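Local structure of endoglucanase, glycoside hydrolase family 5 protein (Cytophaga hutchinsonii, 5IHS) at residues 158-163 against 197-202; 201-206 against 238-243; 86-91 against 122-127; 220-225 against 252-257. The protein probably hydrolyses internal beta-1,4-glucosidic bonds of cellulose as a family 5 endoglucanase built on a TIM barrel. All coordinates share one frame; numbering follows the deposited sequence.

Contact 1. Residues 158-163 against 197-202; sequences YNEPLQ and QWSQLV
The Asn-Glu-Pro sequence that follows barrel strand 153-156 meets a short turn after the next strand, where Gln197, Trp198 and Ser199 all have positive phi and left-handed helical backbone angles. Three hydrogen bonds tie the two together. The hydroxyl OG of Ser199 donates to Asn159 O at 2.9 Å, in the carbonyl plane and on a lone pair, and also accepts from the backbone of Thr195. Trp198 N meets Pro161 O nearly along the C=O axis at 2.8 Å. Gln197 N reaches Leu162 O at 3.1 Å from above the carbonyl plane, although its N-H points almost straight at the oxygen (168°).

Glu160 starts with CG anti to its carbonyl carbon and then runs extended, crossing the Trp198 side chain at about a right angle. Its carboxylate is turned 82° from the indole plane, and OE1 lies at the ring edge, 3.3 Å from Trp198 CD1. The other oxygen, OE2, is held by His220 ND1, which should limit how the carboxylate can turn. Around the indole, Leu162 CD2 approaches Trp198 NE1 obliquely at 3.5 Å, while Gln163 CB touches the far end of the ring system near CZ3 and CH2. Outside the indole, Gln163 and Gln197 lie side by side with their amide planes at right angles.

A glutamate fixed in this way after the fourth strand is consistent with the general acid/base position of family 5 glycosidases, with Glu248 of strand 244-249 packed beside it.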
loop_
_atom_site.group_PDB
_atom_site.type_symbol
_atom_site.label_atom_id
_atom_site.label_comp_id
_atom_site.label_asym_id
_atom_site.label_seq_id
_atom_site.Cartn_x
_atom_site.Cartn_y
_atom_site.Cartn_z
ATOM N N TYR A 158 0.037 -9.406 4.014
ATOM C CA TYR A 158 1.391 -9.814 4.421
ATOM C C TYR A 158 2.394 -8.876 3.732
ATOM O O TYR A 158 2.883 -9.185 2.645
ATOM C CB TYR A 158 1.638 -11.267 4.031
ATOM C CG TYR A 158 2.879 -11.933 4.602
ATOM C CD1 TYR A 158 3.916 -11.201 5.162
ATOM C CD2 TYR A 158 3.001 -13.319 4.568
ATOM C CE1 TYR A 158 5.044 -11.834 5.663
ATOM C CE2 TYR A 158 4.118 -13.957 5.067
ATOM C CZ TYR A 158 5.138 -13.208 5.612
ATOM O OH TYR A 158 6.276 -13.794 6.118
ATOM N N ASN A 159 2.729 -7.762 4.398
ATOM C CA ASN A 159 3.606 -6.740 3.829
ATOM C C ASN A 159 4.791 -7.299 3.041
ATOM O O ASN A 159 4.868 -7.108 1.817
ATOM C CB ASN A 159 4.106 -5.854 4.970
ATOM C CG ASN A 159 5.185 -4.885 4.531
ATOM O OD1 ASN A 159 5.050 -4.229 3.508
ATOM N ND2 ASN A 159 6.279 -4.805 5.287
ATOM N N GLU A 160 5.732 -7.943 3.743
ATOM C CA GLU A 160 7.027 -8.303 3.164
ATOM C C GLU A 160 7.518 -9.628 3.718
ATOM O O GLU A 160 8.307 -9.674 4.679
ATOM C CB GLU A 160 8.074 -7.220 3.390
ATOM C CG GLU A 160 7.993 -6.101 2.385
ATOM C CD GLU A 160 9.112 -5.087 2.520
ATOM O OE1 GLU A 160 10.014 -5.288 3.371
ATOM O OE2 GLU A 160 9.112 -4.093 1.759
ATOM N N PRO A 161 7.104 -10.734 3.117
ATOM C CA PRO A 161 7.790 -12.000 3.373
ATOM C C PRO A 161 9.291 -11.832 3.150
ATOM O O PRO A 161 9.732 -11.035 2.321
ATOM C CB PRO A 161 7.162 -12.954 2.350
ATOM C CG PRO A 161 5.821 -12.333 2.014
ATOM C CD PRO A 161 6.076 -10.853 2.071
ATOM N N LEU A 162 10.078 -12.590 3.904
ATOM C CA LEU A 162 11.531 -12.529 3.821
ATOM C C LEU A 162 12.046 -13.342 2.629
ATOM O O LEU A 162 11.295 -14.016 1.924
ATOM C CB LEU A 162 12.137 -13.014 5.136
ATOM C CG LEU A 162 11.716 -12.179 6.348
ATOM C CD1 LEU A 162 12.309 -12.764 7.617
ATOM C CD2 LEU A 162 12.126 -10.722 6.191
ATOM N N GLN A 163 13.354 -13.255 2.391
ATOM C CA GLN A 163 13.944 -14.056 1.325
ATOM C C GLN A 163 13.746 -15.552 1.572
ATOM O O GLN A 163 13.601 -16.326 0.618
ATOM C CB GLN A 163 15.423 -13.715 1.195
ATOM C CG GLN A 163 16.061 -14.276 -0.049
ATOM C CD GLN A 163 17.557 -14.058 -0.074
ATOM O OE1 GLN A 163 18.109 -13.299 0.731
ATOM N NE2 GLN A 163 18.226 -14.717 -1.007
ATOM N N GLN A 197 11.133 -12.406 -0.731
ATOM C CA GLN A 197 12.273 -11.495 -0.833
ATOM C C GLN A 197 11.801 -10.044 -0.790
ATOM O O GLN A 197 12.036 -9.246 -1.712
ATOM C CB GLN A 197 13.111 -11.820 -2.067
ATOM C CG GLN A 197 14.450 -11.129 -2.137
ATOM C CD GLN A 197 15.267 -11.681 -3.273
ATOM O OE1 GLN A 197 15.795 -12.783 -3.183
ATOM N NE2 GLN A 197 15.358 -10.938 -4.358
ATOM N N TRP A 198 11.136 -9.694 0.310
ATOM C CA TRP A 198 10.642 -8.335 0.532
ATOM C C TRP A 198 9.724 -7.888 -0.602
ATOM O O TRP A 198 9.768 -6.746 -1.066
ATOM C CB TRP A 198 11.781 -7.344 0.804
ATOM C CG TRP A 198 12.627 -7.808 1.945
ATOM C CD1 TRP A 198 12.385 -7.637 3.285
ATOM C CD2 TRP A 198 13.833 -8.557 1.852
ATOM N NE1 TRP A 198 13.381 -8.221 4.024
ATOM C CE2 TRP A 198 14.282 -8.793 3.168
ATOM C CE3 TRP A 198 14.586 -9.045 0.787
ATOM C CZ2 TRP A 198 15.448 -9.500 3.444
ATOM C CZ3 TRP A 198 15.741 -9.746 1.061
ATOM C CH2 TRP A 198 16.166 -9.960 2.381
ATOM N N SER A 199 8.841 -8.798 -1.013
ATOM C CA SER A 199 7.863 -8.519 -2.062
ATOM C C SER A 199 8.532 -8.098 -3.370
ATOM O O SER A 199 8.119 -7.160 -4.050
ATOM C CB SER A 199 6.775 -7.549 -1.593
ATOM O OG SER A 199 5.951 -8.255 -0.674
ATOM N N GLN A 200 9.545 -8.869 -3.766
ATOM C CA GLN A 200 10.200 -8.716 -5.060
ATOM C C GLN A 200 9.852 -9.805 -6.060
ATOM O O GLN A 200 9.737 -9.518 -7.255
ATOM C CB GLN A 200 11.724 -8.661 -4.902
ATOM C CG GLN A 200 12.167 -7.416 -4.189
ATOM C CD GLN A 200 13.612 -7.455 -3.755
ATOM O OE1 GLN A 200 14.435 -8.168 -4.333
ATOM N NE2 GLN A 200 13.930 -6.688 -2.729
ATOM N N LEU A 201 9.709 -11.051 -5.610
ATOM C CA LEU A 201 9.708 -12.202 -6.516
ATOM C C LEU A 201 8.289 -12.541 -6.990
ATOM O O LEU A 201 7.739 -13.626 -6.772
ATOM C CB LEU A 201 10.445 -13.379 -5.884
ATOM C CG LEU A 201 11.928 -13.077 -5.598
ATOM C CD1 LEU A 201 12.599 -14.276 -4.944
ATOM C CD2 LEU A 201 12.705 -12.645 -6.829
ATOM N N VAL A 202 7.715 -11.570 -7.703
ATOM C CA VAL A 202 6.352 -11.681 -8.197
ATOM C C VAL A 202 6.203 -12.801 -9.216
ATOM O O VAL A 202 5.102 -13.330 -9.382
ATOM C CB VAL A 202 5.843 -10.318 -8.708
ATOM C CG1 VAL A 202 5.607 -9.386 -7.531
ATOM C CG2 VAL A 202 6.814 -9.672 -9.697
#

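Contact 2. Residues 201-206 against 238-243; sequences LVTEAA and LDMGIA
The C-terminal end of helix 228-239 closes in a Schellman motif, with Gly241 at a phi of 105°, and Ala206 of helix 202-207 comes nearest to Met240, with 5.8 Å between their CA atoms. At that phi any CB on residue 241 would jam against the carbonyl oxygen of Met240.

Ala206 carries the contact. Its methyl wedges between two side chains that point toward it: Met240 CB lies 3.6 Å from Ala206 CB, and Ile242 CD1 is equally near to that methyl, at 3.6 Å. Ile242 holds CG1 in the crowded position between its backbone N and carbonyl carbon (chi1 62°), which sends CD1 along the helix flank until it meets Val202 O at 3.7 Å and brushes Ala205. Tyr217 and Pro209 pack on the same isoleucine. Met240 leaves its backbone with CG anti to the carbonyl carbon and then bends at chi3 (74°), so that SD passes Ala206 CB and the terminal methyl CE comes to 3.5 Å from Thr203 O. The hydroxyl of Thr203 bonds to Glu233.

Polar groups are joined through one water, which donates to Ala206 O at 2.7 Å and to Met240 O at 2.7 Å. The side-chain contact itself is carried by methyl groups and the methionine thioether, partly against backbone carbonyls, so it rests on close packing, while the water bridges the two backbones.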
loop_
_atom_site.group_PDB
_atom_site.type_symbol
_atom_site.label_atom_id
_atom_site.label_comp_id
_atom_site.label_asym_id
_atom_site.label_seq_id
_atom_site.Cartn_x
_atom_site.Cartn_y
_atom_site.Cartn_z
ATOM N N LEU A 201 9.709 -11.051 -5.610
ATOM C CA LEU A 201 9.708 -12.202 -6.516
ATOM C C LEU A 201 8.289 -12.541 -6.990
ATOM O O LEU A 201 7.739 -13.626 -6.772
ATOM C CB LEU A 201 10.445 -13.379 -5.884
ATOM C CG LEU A 201 11.928 -13.077 -5.598
ATOM C CD1 LEU A 201 12.599 -14.276 -4.944
ATOM C CD2 LEU A 201 12.705 -12.645 -6.829
ATOM N N VAL A 202 7.715 -11.570 -7.703
ATOM C CA VAL A 202 6.352 -11.681 -8.197
ATOM C C VAL A 202 6.203 -12.801 -9.216
ATOM O O VAL A 202 5.102 -13.330 -9.382
ATOM C CB VAL A 202 5.843 -10.318 -8.708
ATOM C CG1 VAL A 202 5.607 -9.386 -7.531
ATOM C CG2 VAL A 202 6.814 -9.672 -9.697
ATOM N N THR A 203 7.272 -13.190 -9.916
ATOM C CA THR A 203 7.131 -14.293 -10.871
ATOM C C THR A 203 6.788 -15.615 -10.188
ATOM O O THR A 203 6.189 -16.491 -10.821
ATOM C CB THR A 203 8.381 -14.488 -11.725
ATOM O OG1 THR A 203 9.518 -14.732 -10.885
ATOM C CG2 THR A 203 8.622 -13.302 -12.635
ATOM N N GLU A 204 7.176 -15.803 -8.923
ATOM C CA GLU A 204 6.841 -17.057 -8.249
ATOM C C GLU A 204 5.345 -17.139 -7.974
ATOM O O GLU A 204 4.732 -18.207 -8.115
ATOM C CB GLU A 204 7.647 -17.212 -6.958
ATOM C CG GLU A 204 9.133 -17.261 -7.201
ATOM C CD GLU A 204 9.979 -17.385 -5.946
ATOM O OE1 GLU A 204 9.470 -17.118 -4.827
ATOM O OE2 GLU A 204 11.166 -17.744 -6.101
ATOM N N ALA A 205 4.738 -16.013 -7.588
ATOM C CA ALA A 205 3.289 -15.958 -7.440
ATOM C C ALA A 205 2.611 -16.128 -8.793
ATOM O O ALA A 205 1.587 -16.812 -8.899
ATOM C CB ALA A 205 2.889 -14.636 -6.777
ATOM N N ALA A 206 3.174 -15.524 -9.842
ATOM C CA ALA A 206 2.569 -15.625 -11.165
ATOM C C ALA A 206 2.560 -17.063 -11.662
ATOM O O ALA A 206 1.656 -17.454 -12.415
ATOM C CB ALA A 206 3.308 -14.725 -12.150
ATOM N N LEU A 238 3.685 -9.937 -15.248
ATOM C CA LEU A 238 2.564 -9.477 -16.061
ATOM C C LEU A 238 2.349 -10.395 -17.256
ATOM O O LEU A 238 1.200 -10.700 -17.623
ATOM C CB LEU A 238 2.821 -8.041 -16.516
ATOM C CG LEU A 238 2.946 -6.992 -15.412
ATOM C CD1 LEU A 238 3.338 -5.653 -16.019
ATOM C CD2 LEU A 238 1.664 -6.862 -14.623
ATOM N N ASP A 239 3.445 -10.858 -17.872
ATOM C CA ASP A 239 3.338 -11.772 -19.007
ATOM C C ASP A 239 2.593 -13.042 -18.629
ATOM O O ASP A 239 1.966 -13.687 -19.483
ATOM C CB ASP A 239 4.733 -12.185 -19.477
ATOM C CG ASP A 239 5.518 -11.061 -20.127
ATOM O OD1 ASP A 239 4.944 -10.000 -20.459
ATOM O OD2 ASP A 239 6.736 -11.267 -20.330
ATOM N N MET A 240 2.706 -13.448 -17.373
ATOM C CA MET A 240 2.105 -14.666 -16.865
ATOM C C MET A 240 0.675 -14.436 -16.384
ATOM O O MET A 240 0.012 -15.396 -15.967
ATOM C CB MET A 240 3.002 -15.246 -15.745
ATOM C CG MET A 240 4.472 -15.647 -16.183
ATOM S SD MET A 240 5.800 -15.793 -14.902
ATOM C CE MET A 240 5.315 -17.333 -14.152
ATOM N N GLY A 241 0.196 -13.188 -16.413
ATOM C CA GLY A 241 -1.220 -12.882 -16.286
ATOM C C GLY A 241 -1.711 -12.322 -14.966
ATOM O O GLY A 241 -2.930 -12.162 -14.805
ATOM N N ILE A 242 -0.823 -12.013 -14.016
ATOM C CA ILE A 242 -1.269 -11.489 -12.724
ATOM C C ILE A 242 -1.236 -9.963 -12.707
ATOM O O ILE A 242 -0.632 -9.320 -13.575
ATOM C CB ILE A 242 -0.503 -12.094 -11.522
ATOM C CG1 ILE A 242 0.992 -11.773 -11.579
ATOM C CG2 ILE A 242 -0.748 -13.598 -11.420
ATOM C CD1 ILE A 242 1.737 -12.047 -10.256
ATOM N N ALA A 243 -1.893 -9.383 -11.707
ATOM C CA ALA A 243 -1.926 -7.947 -11.487
ATOM C C ALA A 243 -1.086 -7.600 -10.266
ATOM O O ALA A 243 -1.177 -8.260 -9.224
ATOM C CB ALA A 243 -3.369 -7.472 -11.265
HETATM O O HOH W 1 -0.537 -16.497 -13.615
#

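Contact 3. Residues 86-91 against 122-127; sequences AAMGVE and IDYHSH
Strands 83-89 and 119-125 are parallel neighbours in the TIM barrel, linked through helix 99-116 as a beta-alpha-beta unit, and their short segments here cross at -31°.

The backbone ladder comes first. Asp123 N donates to Ala86 O, Met88 N to Asp123 O at 2.9 Å, and His125 N to Met88 O at 2.8 Å; the first two bonds run nearly along their C=O axes, whereas the third donor stands above the carbonyl plane.

Apolar packing differs on the two faces of the sheet. Met88 and Tyr124 share the one turned to the helices, where Met88 bends at chi3 so that CE rests obliquely 3.7 Å from Tyr124 CD1. Val90 covers one face of the tyrosine: CG2 stands 3.5 Å from the Tyr124 ring centroid, only 2° off the normal, a well-centred CH-pi contact, while CG1 reaches OH. An alanine in place of Tyr124 would take away the ring under Val90 and Met88 and would probably loosen the packing between these strand ends. On the barrel's inner face, Ala87 CB makes an off-centre CH-pi contact with the His125 ring, which Trp59 and Trp282 meet as well.

Among the polar side chains, His125 ND1 donates to the syn lone pair of Asp123 OD2 at 2.6 Å, holding the ring. Glu91, modelled in two conformers, accepts from His127 N through OE1, which also accepts a hydrogen bond from a water that donates to His125 O as well. In the conformer given here its other oxygen, OE2, receives Ser126 OG on the syn lone pair at a very short 2.4 Å.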
loop_
_atom_site.group_PDB
_atom_site.type_symbol
_atom_site.label_atom_id
_atom_site.label_comp_id
_atom_site.label_asym_id
_atom_site.label_seq_id
_atom_site.Cartn_x
_atom_site.Cartn_y
_atom_site.Cartn_z
ATOM N N ALA A 86 -2.300 2.292 5.716
ATOM C CA ALA A 86 -2.128 2.176 7.161
ATOM C C ALA A 86 -1.252 0.953 7.417
ATOM O O ALA A 86 -1.696 -0.179 7.218
ATOM C CB ALA A 86 -3.488 2.033 7.842
ATOM N N ALA A 87 -0.005 1.188 7.841
ATOM C CA ALA A 87 1.014 0.144 7.993
ATOM C C ALA A 87 1.020 -0.320 9.447
ATOM O O ALA A 87 1.804 0.157 10.271
ATOM C CB ALA A 87 2.380 0.672 7.561
ATOM N N MET A 88 0.151 -1.279 9.759
ATOM C CA MET A 88 -0.009 -1.735 11.133
ATOM C C MET A 88 1.121 -2.694 11.495
ATOM O O MET A 88 1.197 -3.816 10.983
ATOM C CB MET A 88 -1.353 -2.429 11.320
ATOM C CG MET A 88 -1.630 -2.675 12.794
ATOM S SD MET A 88 -3.109 -3.616 13.180
ATOM C CE MET A 88 -2.664 -5.204 12.485
ATOM N N GLY A 89 2.004 -2.264 12.394
ATOM C CA GLY A 89 3.057 -3.153 12.850
ATOM C C GLY A 89 2.475 -4.346 13.587
ATOM O O GLY A 89 1.493 -4.228 14.317
ATOM N N VAL A 90 3.084 -5.507 13.374
ATOM C CA VAL A 90 2.593 -6.774 13.905
ATOM C C VAL A 90 3.533 -7.311 14.990
ATOM O O VAL A 90 3.125 -7.486 16.140
ATOM C CB VAL A 90 2.372 -7.792 12.762
ATOM C CG1 VAL A 90 1.951 -9.140 13.290
ATOM C CG2 VAL A 90 1.342 -7.244 11.789
ATOM N N GLU A 91 4.796 -7.557 14.638
ATOM C CA GLU A 91 5.860 -7.905 15.563
ATOM C C GLU A 91 6.421 -6.626 16.207
ATOM O O GLU A 91 6.023 -5.507 15.871
ATOM C CB GLU A 91 6.939 -8.693 14.801
ATOM C CG GLU A 91 6.427 -9.985 14.085
ATOM C CD GLU A 91 5.953 -9.795 12.631
ATOM O OE1 GLU A 91 6.649 -9.139 11.808
ATOM O OE2 GLU A 91 4.882 -10.353 12.291
ATOM N N ILE A 122 -5.394 -1.468 4.213
ATOM C CA ILE A 122 -5.190 -2.012 5.549
ATOM C C ILE A 122 -4.031 -2.997 5.429
ATOM O O ILE A 122 -4.215 -4.107 4.931
ATOM C CB ILE A 122 -6.455 -2.695 6.078
ATOM C CG1 ILE A 122 -7.614 -1.700 6.189
ATOM C CG2 ILE A 122 -6.181 -3.373 7.425
ATOM C CD1 ILE A 122 -8.936 -2.343 6.513
ATOM N N ASP A 123 -2.830 -2.582 5.866
ATOM C CA ASP A 123 -1.590 -3.341 5.694
ATOM C C ASP A 123 -1.171 -4.023 6.994
ATOM O O ASP A 123 -0.860 -3.363 7.997
ATOM C CB ASP A 123 -0.506 -2.390 5.179
ATOM C CG ASP A 123 0.926 -2.873 5.389
ATOM O OD1 ASP A 123 1.207 -4.086 5.323
ATOM O OD2 ASP A 123 1.786 -1.950 5.590
ATOM N N TYR A 124 -1.160 -5.356 6.963
ATOM C CA TYR A 124 -0.630 -6.194 8.038
ATOM C C TYR A 124 0.883 -6.189 7.864
ATOM O O TYR A 124 1.445 -6.949 7.070
ATOM C CB TYR A 124 -1.235 -7.586 7.923
ATOM C CG TYR A 124 -1.180 -8.430 9.172
ATOM C CD1 TYR A 124 -2.002 -8.140 10.262
ATOM C CD2 TYR A 124 -0.338 -9.523 9.272
ATOM C CE1 TYR A 124 -1.976 -8.910 11.408
ATOM C CE2 TYR A 124 -0.312 -10.304 10.422
ATOM C CZ TYR A 124 -1.132 -9.986 11.486
ATOM O OH TYR A 124 -1.136 -10.733 12.642
ATOM N N HIS A 125 1.539 -5.283 8.591
ATOM C CA HIS A 125 2.914 -4.893 8.284
ATOM C C HIS A 125 3.880 -5.829 9.006
ATOM O O HIS A 125 4.515 -5.489 10.005
ATOM C CB HIS A 125 3.141 -3.422 8.605
ATOM C CG HIS A 125 4.296 -2.832 7.868
ATOM N ND1 HIS A 125 4.197 -2.400 6.564
ATOM C CD2 HIS A 125 5.576 -2.613 8.254
ATOM C CE1 HIS A 125 5.365 -1.919 6.185
ATOM N NE2 HIS A 125 6.224 -2.044 7.186
ATOM N N SER A 126 3.952 -7.041 8.462
ATOM C CA SER A 126 4.690 -8.154 9.036
ATOM C C SER A 126 5.710 -8.716 8.055
ATOM O O SER A 126 5.517 -8.681 6.836
ATOM C CB SER A 126 3.718 -9.280 9.408
ATOM O OG SER A 126 4.386 -10.411 9.943
ATOM N N HIS A 127 6.784 -9.274 8.628
ATOM C CA HIS A 127 7.786 -10.068 7.922
ATOM C C HIS A 127 7.676 -11.558 8.226
ATOM O O HIS A 127 8.517 -12.336 7.760
ATOM C CB HIS A 127 9.206 -9.606 8.288
ATOM C CG HIS A 127 9.550 -8.226 7.823
ATOM N ND1 HIS A 127 9.466 -7.839 6.505
ATOM C CD2 HIS A 127 9.991 -7.142 8.509
ATOM C CE1 HIS A 127 9.842 -6.573 6.403
ATOM N NE2 HIS A 127 10.182 -6.131 7.602
HETATM O O HOH W 2 5.872 -6.539 12.110
#

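Contact 4. Residues 220-225 against 252-257; sequences HFYPGT and CDASGN
Asp253 OD1 is gripped by two donors of its own loop: Ser255 OG at 2.8 Å, on the syn lone pair, and Ser255 N at a longer 3.3 Å, from above the carboxylate plane. The second bond makes an Asx turn, and it is the crowded chi1 of Asp253 (66°) that brings the carboxylate over Ser255; OD2 is taken by Asn259. An alanine at Asp253 would lose all three bonds and would probably leave the type I turn from Asp253 to Gly256 less firmly shaped.

In the TIM fold, 220-225 runs from the end of strand 215-221 into its beta-to-alpha loop, and 252-257 lies in the loop after the adjacent strand 244-249. Gly224 N bonds Cys252 O at 2.9 Å, approaching far out of the carbonyl plane. The two backbones are so close here that the CA atoms of Gly224 and Asp253 stand 3.8 Å apart, and a side chain at 224 would clash with the Cys252-Asp253 peptide. Thr225 turns OG1 anti to its carbonyl carbon and accepts from Ala254 N at 2.9 Å. Tyr222 presses CB to 3.4 Å from Ala254 CA and presents its ring edge to Cys252 O, while its hydroxyl bonds Glu248.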
loop_
_atom_site.group_PDB
_atom_site.type_symbol
_atom_site.label_atom_id
_atom_site.label_comp_id
_atom_site.label_asym_id
_atom_site.label_seq_id
_atom_site.Cartn_x
_atom_site.Cartn_y
_atom_site.Cartn_z
ATOM N N HIS A 220 7.481 -4.340 -4.182
ATOM C CA HIS A 220 8.128 -3.237 -3.476
ATOM C C HIS A 220 9.490 -2.966 -4.090
ATOM O O HIS A 220 10.272 -3.899 -4.303
ATOM C CB HIS A 220 8.341 -3.564 -2.004
ATOM C CG HIS A 220 7.082 -3.537 -1.207
ATOM N ND1 HIS A 220 7.050 -3.772 0.148
ATOM C CD2 HIS A 220 5.804 -3.281 -1.575
ATOM C CE1 HIS A 220 5.806 -3.662 0.582
ATOM N NE2 HIS A 220 5.037 -3.358 -0.446
ATOM N N PHE A 221 9.802 -1.693 -4.339
ATOM C CA PHE A 221 11.097 -1.331 -4.896
ATOM C C PHE A 221 11.640 -0.087 -4.210
ATOM O O PHE A 221 10.888 0.788 -3.764
ATOM C CB PHE A 221 11.036 -1.129 -6.426
ATOM C CG PHE A 221 10.303 0.108 -6.854
ATOM C CD1 PHE A 221 10.958 1.330 -6.948
ATOM C CD2 PHE A 221 8.949 0.068 -7.147
ATOM C CE1 PHE A 221 10.278 2.483 -7.313
ATOM C CE2 PHE A 221 8.274 1.222 -7.523
ATOM C CZ PHE A 221 8.936 2.422 -7.596
ATOM N N TYR A 222 12.970 -0.018 -4.194
ATOM C CA TYR A 222 13.725 1.104 -3.642
ATOM C C TYR A 222 14.771 1.415 -4.703
ATOM O O TYR A 222 15.712 0.615 -4.876
ATOM C CB TYR A 222 14.333 0.779 -2.272
ATOM C CG TYR A 222 13.287 0.946 -1.154
ATOM C CD1 TYR A 222 12.311 -0.008 -0.916
ATOM C CD2 TYR A 222 13.257 2.112 -0.376
ATOM C CE1 TYR A 222 11.323 0.194 0.051
ATOM C CE2 TYR A 222 12.283 2.311 0.590
ATOM C CZ TYR A 222 11.324 1.352 0.804
ATOM O OH TYR A 222 10.383 1.590 1.778
ATOM N N PRO A 223 14.625 2.514 -5.454
ATOM C CA PRO A 223 15.380 2.696 -6.714
ATOM C C PRO A 223 16.868 2.941 -6.550
ATOM O O PRO A 223 17.599 2.859 -7.547
ATOM C CB PRO A 223 14.697 3.914 -7.349
ATOM C CG PRO A 223 14.144 4.659 -6.178
ATOM C CD PRO A 223 13.685 3.614 -5.213
ATOM N N GLY A 224 17.349 3.250 -5.349
ATOM C CA GLY A 224 18.786 3.252 -5.131
ATOM C C GLY A 224 19.397 1.871 -5.205
ATOM O O GLY A 224 20.607 1.740 -5.415
ATOM N N THR A 225 18.573 0.843 -5.052
ATOM C CA THR A 225 18.968 -0.557 -5.068
ATOM C C THR A 225 18.398 -1.322 -6.250
ATOM O O THR A 225 19.099 -2.137 -6.856
ATOM C CB THR A 225 18.497 -1.227 -3.768
ATOM O OG1 THR A 225 18.989 -0.489 -2.640
ATOM C CG2 THR A 225 18.968 -2.682 -3.692
ATOM N N CYS A 252 15.053 5.967 -2.573
ATOM C CA CYS A 252 16.434 5.874 -2.120
ATOM C C CYS A 252 16.833 4.404 -2.105
ATOM O O CYS A 252 16.170 3.541 -2.693
ATOM C CB CYS A 252 16.556 6.558 -0.755
ATOM S SG CYS A 252 15.460 5.907 0.490
ATOM N N ASP A 253 17.926 4.076 -1.430
ATOM C CA ASP A 253 18.214 2.650 -1.410
ATOM C C ASP A 253 17.324 1.917 -0.389
ATOM O O ASP A 253 16.558 2.508 0.389
ATOM C CB ASP A 253 19.699 2.346 -1.316
ATOM C CG ASP A 253 20.274 2.772 -0.041
ATOM O OD1 ASP A 253 19.547 2.669 0.961
ATOM O OD2 ASP A 253 21.455 3.200 -0.037
ATOM N N ALA A 254 17.399 0.593 -0.449
ATOM C CA ALA A 254 16.442 -0.264 0.234
ATOM C C ALA A 254 16.531 -0.178 1.746
ATOM O O ALA A 254 15.597 -0.611 2.424
ATOM C CB ALA A 254 16.631 -1.709 -0.226
ATOM N N SER A 255 17.617 0.365 2.293
ATOM C CA SER A 255 17.700 0.548 3.734
ATOM C C SER A 255 16.837 1.696 4.232
ATOM O O SER A 255 16.651 1.819 5.446
ATOM C CB SER A 255 19.143 0.836 4.139
ATOM O OG SER A 255 19.548 2.115 3.672
ATOM N N GLY A 256 16.323 2.540 3.341
ATOM C CA GLY A 256 15.591 3.722 3.741
ATOM C C GLY A 256 16.450 4.947 3.970
ATOM O O GLY A 256 15.912 6.016 4.282
ATOM N N ASN A 257 17.766 4.833 3.824
ATOM C CA ASN A 257 18.666 5.951 4.075
ATOM C C ASN A 257 19.817 5.855 3.088
ATOM O O ASN A 257 20.394 4.779 2.916
ATOM C CB ASN A 257 19.185 5.920 5.521
ATOM C CG ASN A 257 19.757 7.249 5.963
ATOM O OD1 ASN A 257 19.171 8.299 5.737
ATOM N ND2 ASN A 257 20.918 7.204 6.594
#

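In the fold
Along the chain, contact 3 closes before contact 1 opens, and contact 1 before contact 4; contact 2 begins where contact 1 ends, sharing Leu201 and Val202, and its segments alternate with those of contact 4. Contact 1 lies in the middle, its centre about 13 Å from those of contacts 2 and 3 and 14 Å from that of contact 4. It touches contact 3 through Glu160 O and His127 ND1, and contact 4 through Ser199 O and His220 N. Contacts 1, 3 and 4 lie at the C-terminal ends of the barrel strands and the loops that follow, where family 5 enzymes place their active site; contact 2 joins helix 202-207 to the turn ending helix 228-239, farther from the chain centre.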